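Local coordinates for protein alkaline serine protease (Pseudoalteromonas sp., PDB 1Y9Z) that probably cleaves peptide bonds in proteins, as an alkaline, subtilisin-like serine protease of a cold-adapted bacterium, at residues A157-D162 with N366-A371; H37-A42 with N78-V83; I28-Y33 with T67-T72; M128-S133 with S166-Y171. One frame throughout, in Å; residues are numbered along the deposited sequence.

From the N terminus, the first two contacts cross. Contact 3 opens at 28-33 and contact 2 at 37-42; contact 3 closes at 67-72, packing strand 25-30 on helix 65-74, and contact 2 at 78-83, around a calcium ion. They touch where Tyr33 OH bonds Leu40 O. A second crossing pair follows: contact 4 opens at 128-133, contact 1 at 157-162, then contact 4 closes at 166-171. Contact 1 closes only at 366-371, after a long excursion rich in strands, and brings helix 368-385 back to the active site. Ser129 OG, bonded to Ser369 O, joins contacts 4 and 1. No contact nests in another.

Contact 1 (A157-D162 with N366-A371); sequences AGNAGD and NGTSMA. With PMS (phenylmethanesulfonic acid), chain H.
The flat carboxamide of Asn159 turns its oxygen end to Thr368 and its nitrogen end to the bound phenylmethanesulfonyl group. This is the heart of a subtilase active site: Ser369 is the sulfonylated serine, at the start of helix 368-385 in the family's Gly-Thr-Ser-Met-Ala motif, and Asn159 is placed like the oxyanion-hole asparagine of subtilisin. Asn159 OD1 accepts from Thr368 N at 2.8 Å, an almost straight bond (169°) with the donor tilted 17° from the carbonyl plane. The same OD1 lies 2.9 Å from Thr368 OG1, whose single proton could go there or to the sulfonyl oxygen O1S. This grip fixes the rotation of the amide, and Asn159 ND2 is thereby brought to 3.0 Å from O1S of the ligand, a weak hydrogen bond with a bent N-H...O angle.

Thr368 suits its place because OG1, between the backbone N and the carbonyl carbon (chi1 51°), also accepts from Gly158 N at 3.0 Å, while its methyl CG2 lies 3.3 Å from Gly158 O. An alanine in place of Asn159 would probably leave Thr368 N without its acceptor and O1S without the weak amide bond. Both glycines fit their backbones: a side chain at Gly158 would press on the preceding carbonyl, and one at Gly367, the N-cap, would also crowd Met370 SD. Beyond the contact, Ser369 touches His65, and its O is bonded to Ser129 OG. Ser369 OG itself is joined to the ligand sulfur S by a covalent bond of 1.6 Å.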
loop_
_atom_site.group_PDB
_atom_site.type_symbol
_atom_site.label_atom_id
_atom_site.label_comp_id
_atom_site.label_asym_id
_atom_site.label_seq_id
_atom_site.Cartn_x
_atom_site.Cartn_y
_atom_site.Cartn_z
ATOM N N ALA A 157 6.299 -8.865 -5.666
ATOM C CA ALA A 157 7.325 -9.836 -5.300
ATOM C C ALA A 157 6.869 -10.830 -4.231
ATOM O O ALA A 157 7.417 -11.925 -4.132
ATOM C CB ALA A 157 8.579 -9.113 -4.830
ATOM N N GLY A 158 5.872 -10.456 -3.435
ATOM C CA GLY A 158 5.386 -11.348 -2.392
ATOM C C GLY A 158 5.755 -10.887 -0.993
ATOM O O GLY A 158 6.752 -10.184 -0.810
ATOM N N ASN A 159 4.971 -11.304 0.001
ATOM C CA ASN A 159 5.205 -10.891 1.383
ATOM C C ASN A 159 5.636 -11.994 2.341
ATOM O O ASN A 159 5.450 -11.859 3.551
ATOM C CB ASN A 159 3.942 -10.237 1.949
ATOM C CG ASN A 159 3.310 -9.256 0.987
ATOM O OD1 ASN A 159 3.994 -8.445 0.366
ATOM N ND2 ASN A 159 1.987 -9.315 0.869
ATOM N N ALA A 160 6.230 -13.064 1.817
ATOM C CA ALA A 160 6.649 -14.186 2.656
ATOM C C ALA A 160 7.891 -13.940 3.515
ATOM O O ALA A 160 8.257 -14.787 4.335
ATOM C CB ALA A 160 6.849 -15.423 1.792
ATOM N N GLY A 161 8.542 -12.798 3.325
ATOM C CA GLY A 161 9.715 -12.470 4.122
ATOM C C GLY A 161 10.921 -13.365 3.919
ATOM O O GLY A 161 11.752 -13.510 4.821
ATOM N N ASP A 162 11.022 -13.970 2.741
ATOM C CA ASP A 162 12.147 -14.842 2.420
ATOM C C ASP A 162 12.637 -14.565 1.003
ATOM O O ASP A 162 12.252 -13.568 0.392
ATOM C CB ASP A 162 11.762 -16.322 2.575
ATOM C CG ASP A 162 10.567 -16.716 1.728
ATOM O OD1 ASP A 162 10.310 -16.054 0.705
ATOM O OD2 ASP A 162 9.894 -17.708 2.081
ATOM N N ASN A 366 -0.721 -3.094 4.073
ATOM C CA ASN A 366 0.721 -3.313 3.924
ATOM C C ASN A 366 0.888 -4.395 2.866
ATOM O O ASN A 366 0.069 -5.310 2.782
ATOM C CB ASN A 366 1.356 -3.890 5.193
ATOM C CG ASN A 366 1.162 -3.030 6.413
ATOM O OD1 ASN A 366 1.208 -3.536 7.535
ATOM N ND2 ASN A 366 0.967 -1.735 6.219
ATOM N N GLY A 367 1.954 -4.314 2.077
ATOM C CA GLY A 367 2.187 -5.361 1.100
ATOM C C GLY A 367 2.872 -4.972 -0.187
ATOM O O GLY A 367 2.838 -3.814 -0.601
ATOM N N THR A 368 3.523 -5.947 -0.819
ATOM C CA THR A 368 4.165 -5.695 -2.097
ATOM C C THR A 368 3.032 -5.465 -3.097
ATOM O O THR A 368 3.239 -4.882 -4.156
ATOM C CB THR A 368 5.049 -6.888 -2.556
ATOM O OG1 THR A 368 4.305 -8.111 -2.489
ATOM C CG2 THR A 368 6.285 -6.993 -1.683
ATOM N N SER A 369 1.828 -5.915 -2.736
ATOM C CA SER A 369 0.646 -5.741 -3.578
ATOM C C SER A 369 0.212 -4.281 -3.580
ATOM O O SER A 369 -0.562 -3.871 -4.441
ATOM C CB SER A 369 -0.266 -6.805 -3.066
ATOM O OG SER A 369 -0.258 -8.078 -3.475
ATOM N N MET A 370 0.697 -3.514 -2.602
ATOM C CA MET A 370 0.387 -2.087 -2.488
ATOM C C MET A 370 1.455 -1.283 -3.231
ATOM O O MET A 370 1.177 -0.221 -3.788
ATOM C CB MET A 370 0.351 -1.655 -1.015
ATOM C CG MET A 370 -0.958 -1.948 -0.277
ATOM S SD MET A 370 -1.456 -3.688 -0.194
ATOM C CE MET A 370 -2.575 -3.773 -1.573
ATOM N N ALA A 371 2.684 -1.789 -3.230
ATOM C CA ALA A 371 3.777 -1.118 -3.924
ATOM C C ALA A 371 3.571 -1.250 -5.433
ATOM O O ALA A 371 3.818 -0.312 -6.196
ATOM C CB ALA A 371 5.111 -1.746 -3.521
HETATM C C PMS H . -0.645 -10.428 -1.947
HETATM S S PMS H . 0.453 -9.368 -2.920
HETATM C C1 PMS H . -1.423 -11.465 -2.796
HETATM C C2 PMS H . -0.826 -12.761 -3.002
HETATM C C3 PMS H . -1.511 -13.748 -3.778
HETATM C C4 PMS H . -2.801 -13.393 -4.334
HETATM C C5 PMS H . -3.394 -12.122 -4.136
HETATM C C6 PMS H . -2.747 -11.104 -3.368
HETATM O O2S PMS H . 1.009 -10.181 -3.996
HETATM O O1S PMS H . 1.512 -8.861 -2.080
#

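Contact 2 (H37-A42 with N78-V83); sequences HNDLNA and NNEGVV. With CA (calcium ion), chain C.
Asp39 reaches across to Asn78, Glu80 and Val82 chiefly through a shared calcium ion. Its carboxylate is bidentate, with OD1 2.5 Å and OD2 2.6 Å from the calcium, and the facing segment adds Asn78 OD1 together with the main-chain oxygens Glu80 O and Val82 O. The closeness of these oxygens, such as Asp39 OD2 and Val82 O at 3.0 Å, is tolerated because the cation lies among them.

Hydrogen bonds hold the same carboxylate from both ends. Asn78 ND2 donates to Asp39 OD1 at 2.9 Å, the carboxylate and amide planes being nearly coplanar (29° apart), and Val82 N donates to Asp39 OD2 at 3.0 Å. An asparagine suits position 78, since one amide serves metal and carboxylate at once. Its OD1 also accepts from Glu80 N, closing an Asx turn. With Glu2 and Ile76 completing the shell, this loop probably corresponds to the strong calcium site of subtilisins. Gly81 has positive phi, and a CB there would run into Asp39 OD2.

Away from the metal the grip slackens. Asn38 ND2 makes a weak bond of 3.4 Å to Glu80 OE1, the two side chains crossing at about a right angle. An alanine in place of Glu80 would probably leave the Asn38 amide without this weak partner and freer to turn. Glu80 CG passes 3.8 Å from Asp39 OD1.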
loop_
_atom_site.group_PDB
_atom_site.type_symbol
_atom_site.label_atom_id
_atom_site.label_comp_id
_atom_site.label_asym_id
_atom_site.label_seq_id
_atom_site.Cartn_x
_atom_site.Cartn_y
_atom_site.Cartn_z
ATOM N N HIS A 37 -18.075 3.125 -5.113
ATOM C CA HIS A 37 -17.270 4.012 -4.278
ATOM C C HIS A 37 -17.138 5.405 -4.899
ATOM O O HIS A 37 -16.853 5.533 -6.085
ATOM C CB HIS A 37 -15.882 3.398 -4.072
ATOM C CG HIS A 37 -15.087 4.055 -2.990
ATOM N ND1 HIS A 37 -14.652 3.380 -1.871
ATOM C CD2 HIS A 37 -14.673 5.336 -2.844
ATOM C CE1 HIS A 37 -14.004 4.217 -1.081
ATOM N NE2 HIS A 37 -14.003 5.410 -1.648
ATOM N N ASN A 38 -17.330 6.444 -4.088
ATOM C CA ASN A 38 -17.249 7.819 -4.582
ATOM C C ASN A 38 -15.912 8.183 -5.218
ATOM O O ASN A 38 -15.860 9.023 -6.114
ATOM C CB ASN A 38 -17.544 8.822 -3.463
ATOM C CG ASN A 38 -18.994 8.800 -3.018
ATOM O OD1 ASN A 38 -19.874 8.329 -3.739
ATOM N ND2 ASN A 38 -19.252 9.333 -1.829
ATOM N N ASP A 39 -14.831 7.562 -4.757
ATOM C CA ASP A 39 -13.510 7.863 -5.303
ATOM C C ASP A 39 -13.134 6.970 -6.482
ATOM O O ASP A 39 -12.017 7.050 -6.984
ATOM C CB ASP A 39 -12.445 7.743 -4.205
ATOM C CG ASP A 39 -11.947 9.094 -3.720
ATOM O OD1 ASP A 39 -12.633 10.106 -3.970
ATOM O OD2 ASP A 39 -10.873 9.151 -3.082
ATOM N N LEU A 40 -14.069 6.133 -6.929
ATOM C CA LEU A 40 -13.805 5.223 -8.046
ATOM C C LEU A 40 -14.910 5.151 -9.095
ATOM O O LEU A 40 -14.674 4.726 -10.224
ATOM C CB LEU A 40 -13.563 3.807 -7.518
ATOM C CG LEU A 40 -12.350 3.579 -6.621
ATOM C CD1 LEU A 40 -12.392 2.159 -6.075
ATOM C CD2 LEU A 40 -11.073 3.815 -7.417
ATOM N N ASN A 41 -16.112 5.564 -8.718
ATOM C CA ASN A 41 -17.265 5.508 -9.606
ATOM C C ASN A 41 -17.097 6.171 -10.970
ATOM O O ASN A 41 -17.406 5.569 -11.998
ATOM C CB ASN A 41 -18.477 6.127 -8.905
ATOM C CG ASN A 41 -19.747 5.993 -9.714
ATOM O OD1 ASN A 41 -20.339 4.917 -9.788
ATOM N ND2 ASN A 41 -20.171 7.086 -10.336
ATOM N N ALA A 42 -16.600 7.403 -10.974
ATOM C CA ALA A 42 -16.458 8.170 -12.209
ATOM C C ALA A 42 -15.169 8.032 -13.011
ATOM O O ALA A 42 -14.823 8.922 -13.792
ATOM C CB ALA A 42 -16.728 9.643 -11.921
ATOM N N ASN A 78 -11.188 14.853 -5.802
ATOM C CA ASN A 78 -12.492 15.471 -5.591
ATOM C C ASN A 78 -12.722 16.028 -4.187
ATOM O O ASN A 78 -13.859 16.082 -3.724
ATOM C CB ASN A 78 -13.582 14.442 -5.893
ATOM C CG ASN A 78 -13.371 13.145 -5.134
ATOM O OD1 ASN A 78 -12.608 13.105 -4.168
ATOM N ND2 ASN A 78 -14.050 12.083 -5.560
ATOM N N ASN A 79 -11.664 16.435 -3.500
ATOM C CA ASN A 79 -11.828 16.996 -2.154
ATOM C C ASN A 79 -12.391 16.034 -1.089
ATOM O O ASN A 79 -12.849 16.472 -0.030
ATOM C CB ASN A 79 -12.702 18.257 -2.222
ATOM C CG ASN A 79 -12.702 19.047 -0.922
ATOM O OD1 ASN A 79 -11.649 19.443 -0.423
ATOM N ND2 ASN A 79 -13.889 19.288 -0.375
ATOM N N GLU A 80 -12.384 14.734 -1.373
ATOM C CA GLU A 80 -12.840 13.732 -0.403
ATOM C C GLU A 80 -11.966 12.495 -0.563
ATOM O O GLU A 80 -11.415 12.252 -1.634
ATOM C CB GLU A 80 -14.320 13.356 -0.605
ATOM C CG GLU A 80 -14.623 12.465 -1.805
ATOM C CD GLU A 80 -16.085 12.030 -1.858
ATOM O OE1 GLU A 80 -16.496 11.173 -1.042
ATOM O OE2 GLU A 80 -16.831 12.551 -2.715
ATOM N N GLY A 81 -11.817 11.726 0.510
ATOM C CA GLY A 81 -11.009 10.523 0.434
ATOM C C GLY A 81 -9.544 10.761 0.126
ATOM O O GLY A 81 -8.867 11.519 0.822
ATOM N N VAL A 82 -9.050 10.107 -0.921
ATOM C CA VAL A 82 -7.651 10.234 -1.312
ATOM C C VAL A 82 -7.520 10.505 -2.809
ATOM O O VAL A 82 -8.497 10.858 -3.477
ATOM C CB VAL A 82 -6.867 8.937 -0.959
ATOM C CG1 VAL A 82 -6.910 8.700 0.545
ATOM C CG2 VAL A 82 -7.464 7.747 -1.693
ATOM N N VAL A 83 -6.300 10.357 -3.322
ATOM C CA VAL A 83 -6.007 10.542 -4.739
ATOM C C VAL A 83 -5.011 9.467 -5.161
ATOM O O VAL A 83 -4.121 9.099 -4.389
ATOM C CB VAL A 83 -5.387 11.935 -5.036
ATOM C CG1 VAL A 83 -6.417 13.018 -4.807
ATOM C CG2 VAL A 83 -4.170 12.170 -4.157
HETATM CA CA CA C . -10.743 11.644 -3.694
#

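Contact 3 (I28-Y33 with T67-T72); sequences IIDSGY and THVAGT
Strand 25-30, which ends at Asp30, packs against helix 65-74 through Ile28 and Asp30 on one side and Val69 and Ala70 on the other. The two short segments run nearly antiparallel, at 158°, with their axes 9.4 Å apart. Ile28 forks over the helix: its CG2 meets Val69 CG1 at 4.1 Å, while CD1, at the end of an extended branch, rests 3.8 Å from Ala70 CB. Alanine suits that site, because its small side chain also makes room for a ring: Tyr33 CD1 comes within 3.5 Å of Ala70 CB. The Tyr33 ring gets there because its CG stands anti to the backbone N (chi1 -179°). Its OH goes on to hydrogen bonds with Leu40 O and Asn43 ND2.

This is the helix-on-sheet packing of the subtilase alpha/beta domain, in which helix 65-74 links parallel strands 44-47 and 92-100 in a beta-alpha-beta crossover. Ile29 points to the other face of the sheet, onto helix 110-119.

At the strand end Asp30 OD1 takes Ser31 N at 2.7 Å on its anti lone pair, and His65 ND1 also bonds to it, as in the Asp-His pair of a subtilisin catalytic triad. Asp30 OD2 lies 3.6 Å from Val69 CG2, so a valine methyl borders the carboxylate. Gly32 adopts backbone angles that would jam a CB against the preceding carbonyl. A water donates to Gly32 O and is hydrogen-bonded to Thr67 OG1 at 2.8 Å; Asp34 N is bonded to the same hydroxyl.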
loop_
_atom_site.group_PDB
_atom_site.type_symbol
_atom_site.label_atom_id
_atom_site.label_comp_id
_atom_site.label_asym_id
_atom_site.label_seq_id
_atom_site.Cartn_x
_atom_site.Cartn_y
_atom_site.Cartn_z
ATOM N N ILE A 28 -6.178 -4.120 -14.355
ATOM C CA ILE A 28 -5.945 -4.601 -13.004
ATOM C C ILE A 28 -6.535 -5.998 -12.840
ATOM O O ILE A 28 -7.756 -6.175 -12.849
ATOM C CB ILE A 28 -6.604 -3.670 -11.963
ATOM C CG1 ILE A 28 -6.124 -2.231 -12.164
ATOM C CG2 ILE A 28 -6.262 -4.138 -10.562
ATOM C CD1 ILE A 28 -6.868 -1.212 -11.313
ATOM N N ILE A 29 -5.661 -6.994 -12.722
ATOM C CA ILE A 29 -6.096 -8.373 -12.515
ATOM C C ILE A 29 -6.064 -8.528 -11.001
ATOM O O ILE A 29 -4.992 -8.573 -10.393
ATOM C CB ILE A 29 -5.127 -9.370 -13.184
ATOM C CG1 ILE A 29 -5.127 -9.145 -14.699
ATOM C CG2 ILE A 29 -5.527 -10.801 -12.847
ATOM C CD1 ILE A 29 -4.237 -10.108 -15.473
ATOM N N ASP A 30 -7.240 -8.599 -10.388
ATOM C CA ASP A 30 -7.300 -8.669 -8.938
ATOM C C ASP A 30 -8.677 -9.144 -8.461
ATOM O O ASP A 30 -9.339 -9.924 -9.147
ATOM C CB ASP A 30 -6.973 -7.277 -8.374
ATOM C CG ASP A 30 -6.239 -7.334 -7.048
ATOM O OD1 ASP A 30 -6.818 -7.854 -6.076
ATOM O OD2 ASP A 30 -5.085 -6.852 -6.978
ATOM N N SER A 31 -9.112 -8.659 -7.300
ATOM C CA SER A 31 -10.396 -9.080 -6.736
ATOM C C SER A 31 -11.601 -8.206 -7.070
ATOM O O SER A 31 -12.588 -8.202 -6.335
ATOM C CB SER A 31 -10.286 -9.201 -5.212
ATOM O OG SER A 31 -10.253 -7.927 -4.584
ATOM N N GLY A 32 -11.540 -7.467 -8.168
ATOM C CA GLY A 32 -12.681 -6.638 -8.503
ATOM C C GLY A 32 -12.480 -5.181 -8.146
ATOM O O GLY A 32 -11.491 -4.805 -7.518
ATOM N N TYR A 33 -13.470 -4.375 -8.505
ATOM C CA TYR A 33 -13.424 -2.927 -8.331
ATOM C C TYR A 33 -14.774 -2.420 -7.820
ATOM O O TYR A 33 -15.782 -2.588 -8.500
ATOM C CB TYR A 33 -13.119 -2.350 -9.717
ATOM C CG TYR A 33 -12.987 -0.854 -9.858
ATOM C CD1 TYR A 33 -11.731 -0.260 -9.968
ATOM C CD2 TYR A 33 -14.113 -0.043 -9.999
ATOM C CE1 TYR A 33 -11.596 1.096 -10.228
ATOM C CE2 TYR A 33 -13.989 1.319 -10.258
ATOM C CZ TYR A 33 -12.730 1.879 -10.376
ATOM O OH TYR A 33 -12.593 3.212 -10.682
ATOM N N THR A 67 -9.871 -3.230 -4.915
ATOM C CA THR A 67 -10.352 -1.865 -4.780
ATOM C C THR A 67 -9.262 -0.991 -4.159
ATOM O O THR A 67 -9.113 0.178 -4.519
ATOM C CB THR A 67 -11.642 -1.837 -3.929
ATOM O OG1 THR A 67 -12.686 -2.515 -4.643
ATOM C CG2 THR A 67 -12.079 -0.408 -3.643
ATOM N N HIS A 68 -8.492 -1.562 -3.238
ATOM C CA HIS A 68 -7.404 -0.831 -2.600
ATOM C C HIS A 68 -6.333 -0.563 -3.665
ATOM O O HIS A 68 -5.844 0.558 -3.808
ATOM C CB HIS A 68 -6.841 -1.660 -1.442
ATOM C CG HIS A 68 -5.959 -0.886 -0.511
ATOM N ND1 HIS A 68 -4.641 -0.598 -0.798
ATOM C CD2 HIS A 68 -6.213 -0.331 0.698
ATOM C CE1 HIS A 68 -4.122 0.102 0.196
ATOM N NE2 HIS A 68 -5.054 0.278 1.116
ATOM N N VAL A 69 -5.990 -1.600 -4.422
ATOM C CA VAL A 69 -5.008 -1.493 -5.495
ATOM C C VAL A 69 -5.458 -0.442 -6.520
ATOM O O VAL A 69 -4.670 0.414 -6.930
ATOM C CB VAL A 69 -4.824 -2.869 -6.182
ATOM C CG1 VAL A 69 -4.033 -2.726 -7.472
ATOM C CG2 VAL A 69 -4.109 -3.825 -5.230
ATOM N N ALA A 70 -6.728 -0.499 -6.913
ATOM C CA ALA A 70 -7.279 0.447 -7.881
ATOM C C ALA A 70 -7.207 1.881 -7.365
ATOM O O ALA A 70 -6.909 2.806 -8.123
ATOM C CB ALA A 70 -8.723 0.080 -8.207
ATOM N N GLY A 71 -7.484 2.066 -6.075
ATOM C CA GLY A 71 -7.430 3.394 -5.490
ATOM C C GLY A 71 -6.034 3.991 -5.555
ATOM O O GLY A 71 -5.871 5.198 -5.741
ATOM N N THR A 72 -5.012 3.155 -5.398
ATOM C CA THR A 72 -3.641 3.648 -5.459
ATOM C C THR A 72 -3.322 4.134 -6.874
ATOM O O THR A 72 -2.592 5.112 -7.061
ATOM C CB THR A 72 -2.647 2.546 -5.044
ATOM O OG1 THR A 72 -2.836 2.241 -3.658
ATOM C CG2 THR A 72 -1.211 3.003 -5.265
HETATM O O HOH W 1 -12.031 -5.215 -4.519
#

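Contact 4 (M128-S133 with S166-Y171); sequences MSLGGS and SYPASY. With NA (sodium ion), chain E; PMS (phenylmethanesulfonic acid), chain H.
Gly132 and Tyr167 pair as a single antiparallel, hydrogen-bonded beta bridge, tying the Ser-Leu-Gly-Gly segment that borders the inhibitor to the loop before strand 174-180. In subtilisins the corresponding segment lines the S1 pocket, and here Leu130 CB lies 3.7 Å from ring atom C4 of the ligand. The tight part is the backbone: Gly132 N donates to Tyr167 O and Tyr167 N to Gly132 O, both at 2.8 Å. Beside it Gly131 CA makes a CA-H...O contact of 3.1 Å with Tyr167 O. A CB on Gly131 would collide with Ser166 OG.

Pro168, after a cis peptide bond, carries the buried side. Its CG meets Met128 SD at 3.9 Å, and its CD meets Leu130 CD1, the two side chains crossing at about a right angle. Between the loops a water donates to Leu130 O and accepts from Ala169 N, with a weak third bond from Ser166 OG.

The outer side is looser: Ser133 is exposed, and its O merely lies 3.6 Å from Tyr167 CD2. Within 166-171, by contrast, Tyr167 CD1 sits 3.6 Å above the ring of Tyr171, over its centre, while Tyr171 O binds a sodium ion at 2.3 Å.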
loop_
_atom_site.group_PDB
_atom_site.type_symbol
_atom_site.label_atom_id
_atom_site.label_comp_id
_atom_site.label_asym_id
_atom_site.label_seq_id
_atom_site.Cartn_x
_atom_site.Cartn_y
_atom_site.Cartn_z
ATOM N N MET A 128 -0.431 -6.881 -11.748
ATOM C CA MET A 128 -0.845 -8.056 -10.998
ATOM C C MET A 128 -0.315 -8.097 -9.571
ATOM O O MET A 128 0.822 -8.509 -9.324
ATOM C CB MET A 128 -0.396 -9.303 -11.769
ATOM C CG MET A 128 -0.936 -9.325 -13.196
ATOM S SD MET A 128 -0.180 -10.530 -14.313
ATOM C CE MET A 128 1.310 -9.669 -14.782
ATOM N N SER A 129 -1.146 -7.657 -8.631
ATOM C CA SER A 129 -0.779 -7.672 -7.220
ATOM C C SER A 129 -1.192 -9.032 -6.688
ATOM O O SER A 129 -2.077 -9.151 -5.840
ATOM C CB SER A 129 -1.501 -6.554 -6.467
ATOM O OG SER A 129 -0.937 -5.295 -6.781
ATOM N N LEU A 130 -0.537 -10.060 -7.216
ATOM C CA LEU A 130 -0.815 -11.439 -6.855
ATOM C C LEU A 130 0.406 -12.283 -7.173
ATOM O O LEU A 130 1.288 -11.856 -7.918
ATOM C CB LEU A 130 -2.027 -11.944 -7.648
ATOM C CG LEU A 130 -1.945 -11.870 -9.178
ATOM C CD1 LEU A 130 -1.227 -13.100 -9.719
ATOM C CD2 LEU A 130 -3.346 -11.799 -9.765
ATOM N N GLY A 131 0.454 -13.484 -6.610
ATOM C CA GLY A 131 1.584 -14.352 -6.866
ATOM C C GLY A 131 1.396 -15.759 -6.347
ATOM O O GLY A 131 0.632 -15.997 -5.409
ATOM N N GLY A 132 2.098 -16.690 -6.983
ATOM C CA GLY A 132 2.054 -18.086 -6.598
ATOM C C GLY A 132 3.477 -18.611 -6.605
ATOM O O GLY A 132 4.364 -17.999 -7.198
ATOM N N SER A 133 3.703 -19.745 -5.958
ATOM C CA SER A 133 5.045 -20.313 -5.890
ATOM C C SER A 133 5.459 -21.103 -7.130
ATOM O O SER A 133 6.649 -21.237 -7.412
ATOM C CB SER A 133 5.165 -21.201 -4.652
ATOM O OG SER A 133 4.171 -22.210 -4.655
ATOM N N SER A 166 8.170 -15.484 -6.417
ATOM C CA SER A 166 6.725 -15.460 -6.584
ATOM C C SER A 166 6.511 -15.210 -8.075
ATOM O O SER A 166 7.236 -14.426 -8.687
ATOM C CB SER A 166 6.102 -14.324 -5.773
ATOM O OG SER A 166 4.699 -14.281 -5.960
ATOM N N TYR A 167 5.533 -15.888 -8.661
ATOM C CA TYR A 167 5.239 -15.729 -10.079
ATOM C C TYR A 167 3.831 -15.155 -10.198
ATOM O O TYR A 167 2.963 -15.471 -9.389
ATOM C CB TYR A 167 5.369 -17.088 -10.774
ATOM C CG TYR A 167 6.785 -17.628 -10.705
ATOM C CD1 TYR A 167 7.723 -17.317 -11.693
ATOM C CD2 TYR A 167 7.208 -18.395 -9.616
ATOM C CE1 TYR A 167 9.049 -17.756 -11.596
ATOM C CE2 TYR A 167 8.531 -18.836 -9.512
ATOM C CZ TYR A 167 9.441 -18.510 -10.504
ATOM O OH TYR A 167 10.754 -18.924 -10.404
ATOM N N PRO A 168 3.561 -14.373 -11.256
ATOM C CA PRO A 168 4.425 -13.974 -12.373
ATOM C C PRO A 168 5.584 -12.998 -12.170
ATOM O O PRO A 168 6.390 -12.824 -13.084
ATOM C CB PRO A 168 3.424 -13.436 -13.383
ATOM C CG PRO A 168 2.450 -12.726 -12.496
ATOM C CD PRO A 168 2.236 -13.732 -11.374
ATOM N N ALA A 169 5.683 -12.361 -11.009
ATOM C CA ALA A 169 6.758 -11.395 -10.787
ATOM C C ALA A 169 8.152 -11.891 -11.151
ATOM O O ALA A 169 8.953 -11.142 -11.709
ATOM C CB ALA A 169 6.751 -10.935 -9.339
ATOM N N SER A 170 8.437 -13.153 -10.849
ATOM C CA SER A 170 9.767 -13.697 -11.094
ATOM C C SER A 170 10.127 -14.169 -12.502
ATOM O O SER A 170 11.202 -14.736 -12.705
ATOM C CB SER A 170 10.046 -14.786 -10.060
ATOM O OG SER A 170 9.970 -14.223 -8.755
ATOM N N TYR A 171 9.242 -13.943 -13.470
ATOM C CA TYR A 171 9.533 -14.285 -14.865
ATOM C C TYR A 171 10.289 -13.068 -15.407
ATOM O O TYR A 171 10.065 -11.947 -14.948
ATOM C CB TYR A 171 8.246 -14.468 -15.676
ATOM C CG TYR A 171 7.486 -15.742 -15.392
ATOM C CD1 TYR A 171 6.131 -15.707 -15.075
ATOM C CD2 TYR A 171 8.110 -16.989 -15.472
ATOM C CE1 TYR A 171 5.412 -16.871 -14.848
ATOM C CE2 TYR A 171 7.398 -18.165 -15.248
ATOM C CZ TYR A 171 6.050 -18.097 -14.936
ATOM O OH TYR A 171 5.335 -19.251 -14.718
HETATM NA NA NA E . 10.626 -10.473 -13.245
HETATM C C PMS H . -0.645 -10.428 -1.947
HETATM S S PMS H . 0.453 -9.368 -2.920
HETATM C C1 PMS H . -1.423 -11.465 -2.796
HETATM C C2 PMS H . -0.826 -12.761 -3.002
HETATM C C3 PMS H . -1.511 -13.748 -3.778
HETATM C C4 PMS H . -2.801 -13.393 -4.334
HETATM C C5 PMS H . -3.394 -12.122 -4.136
HETATM C C6 PMS H . -2.747 -11.104 -3.368
HETATM O O2S PMS H . 1.009 -10.181 -3.996
HETATM O O1S PMS H . 1.512 -8.861 -2.080
HETATM O O HOH W 2 4.012 -12.308 -8.520
#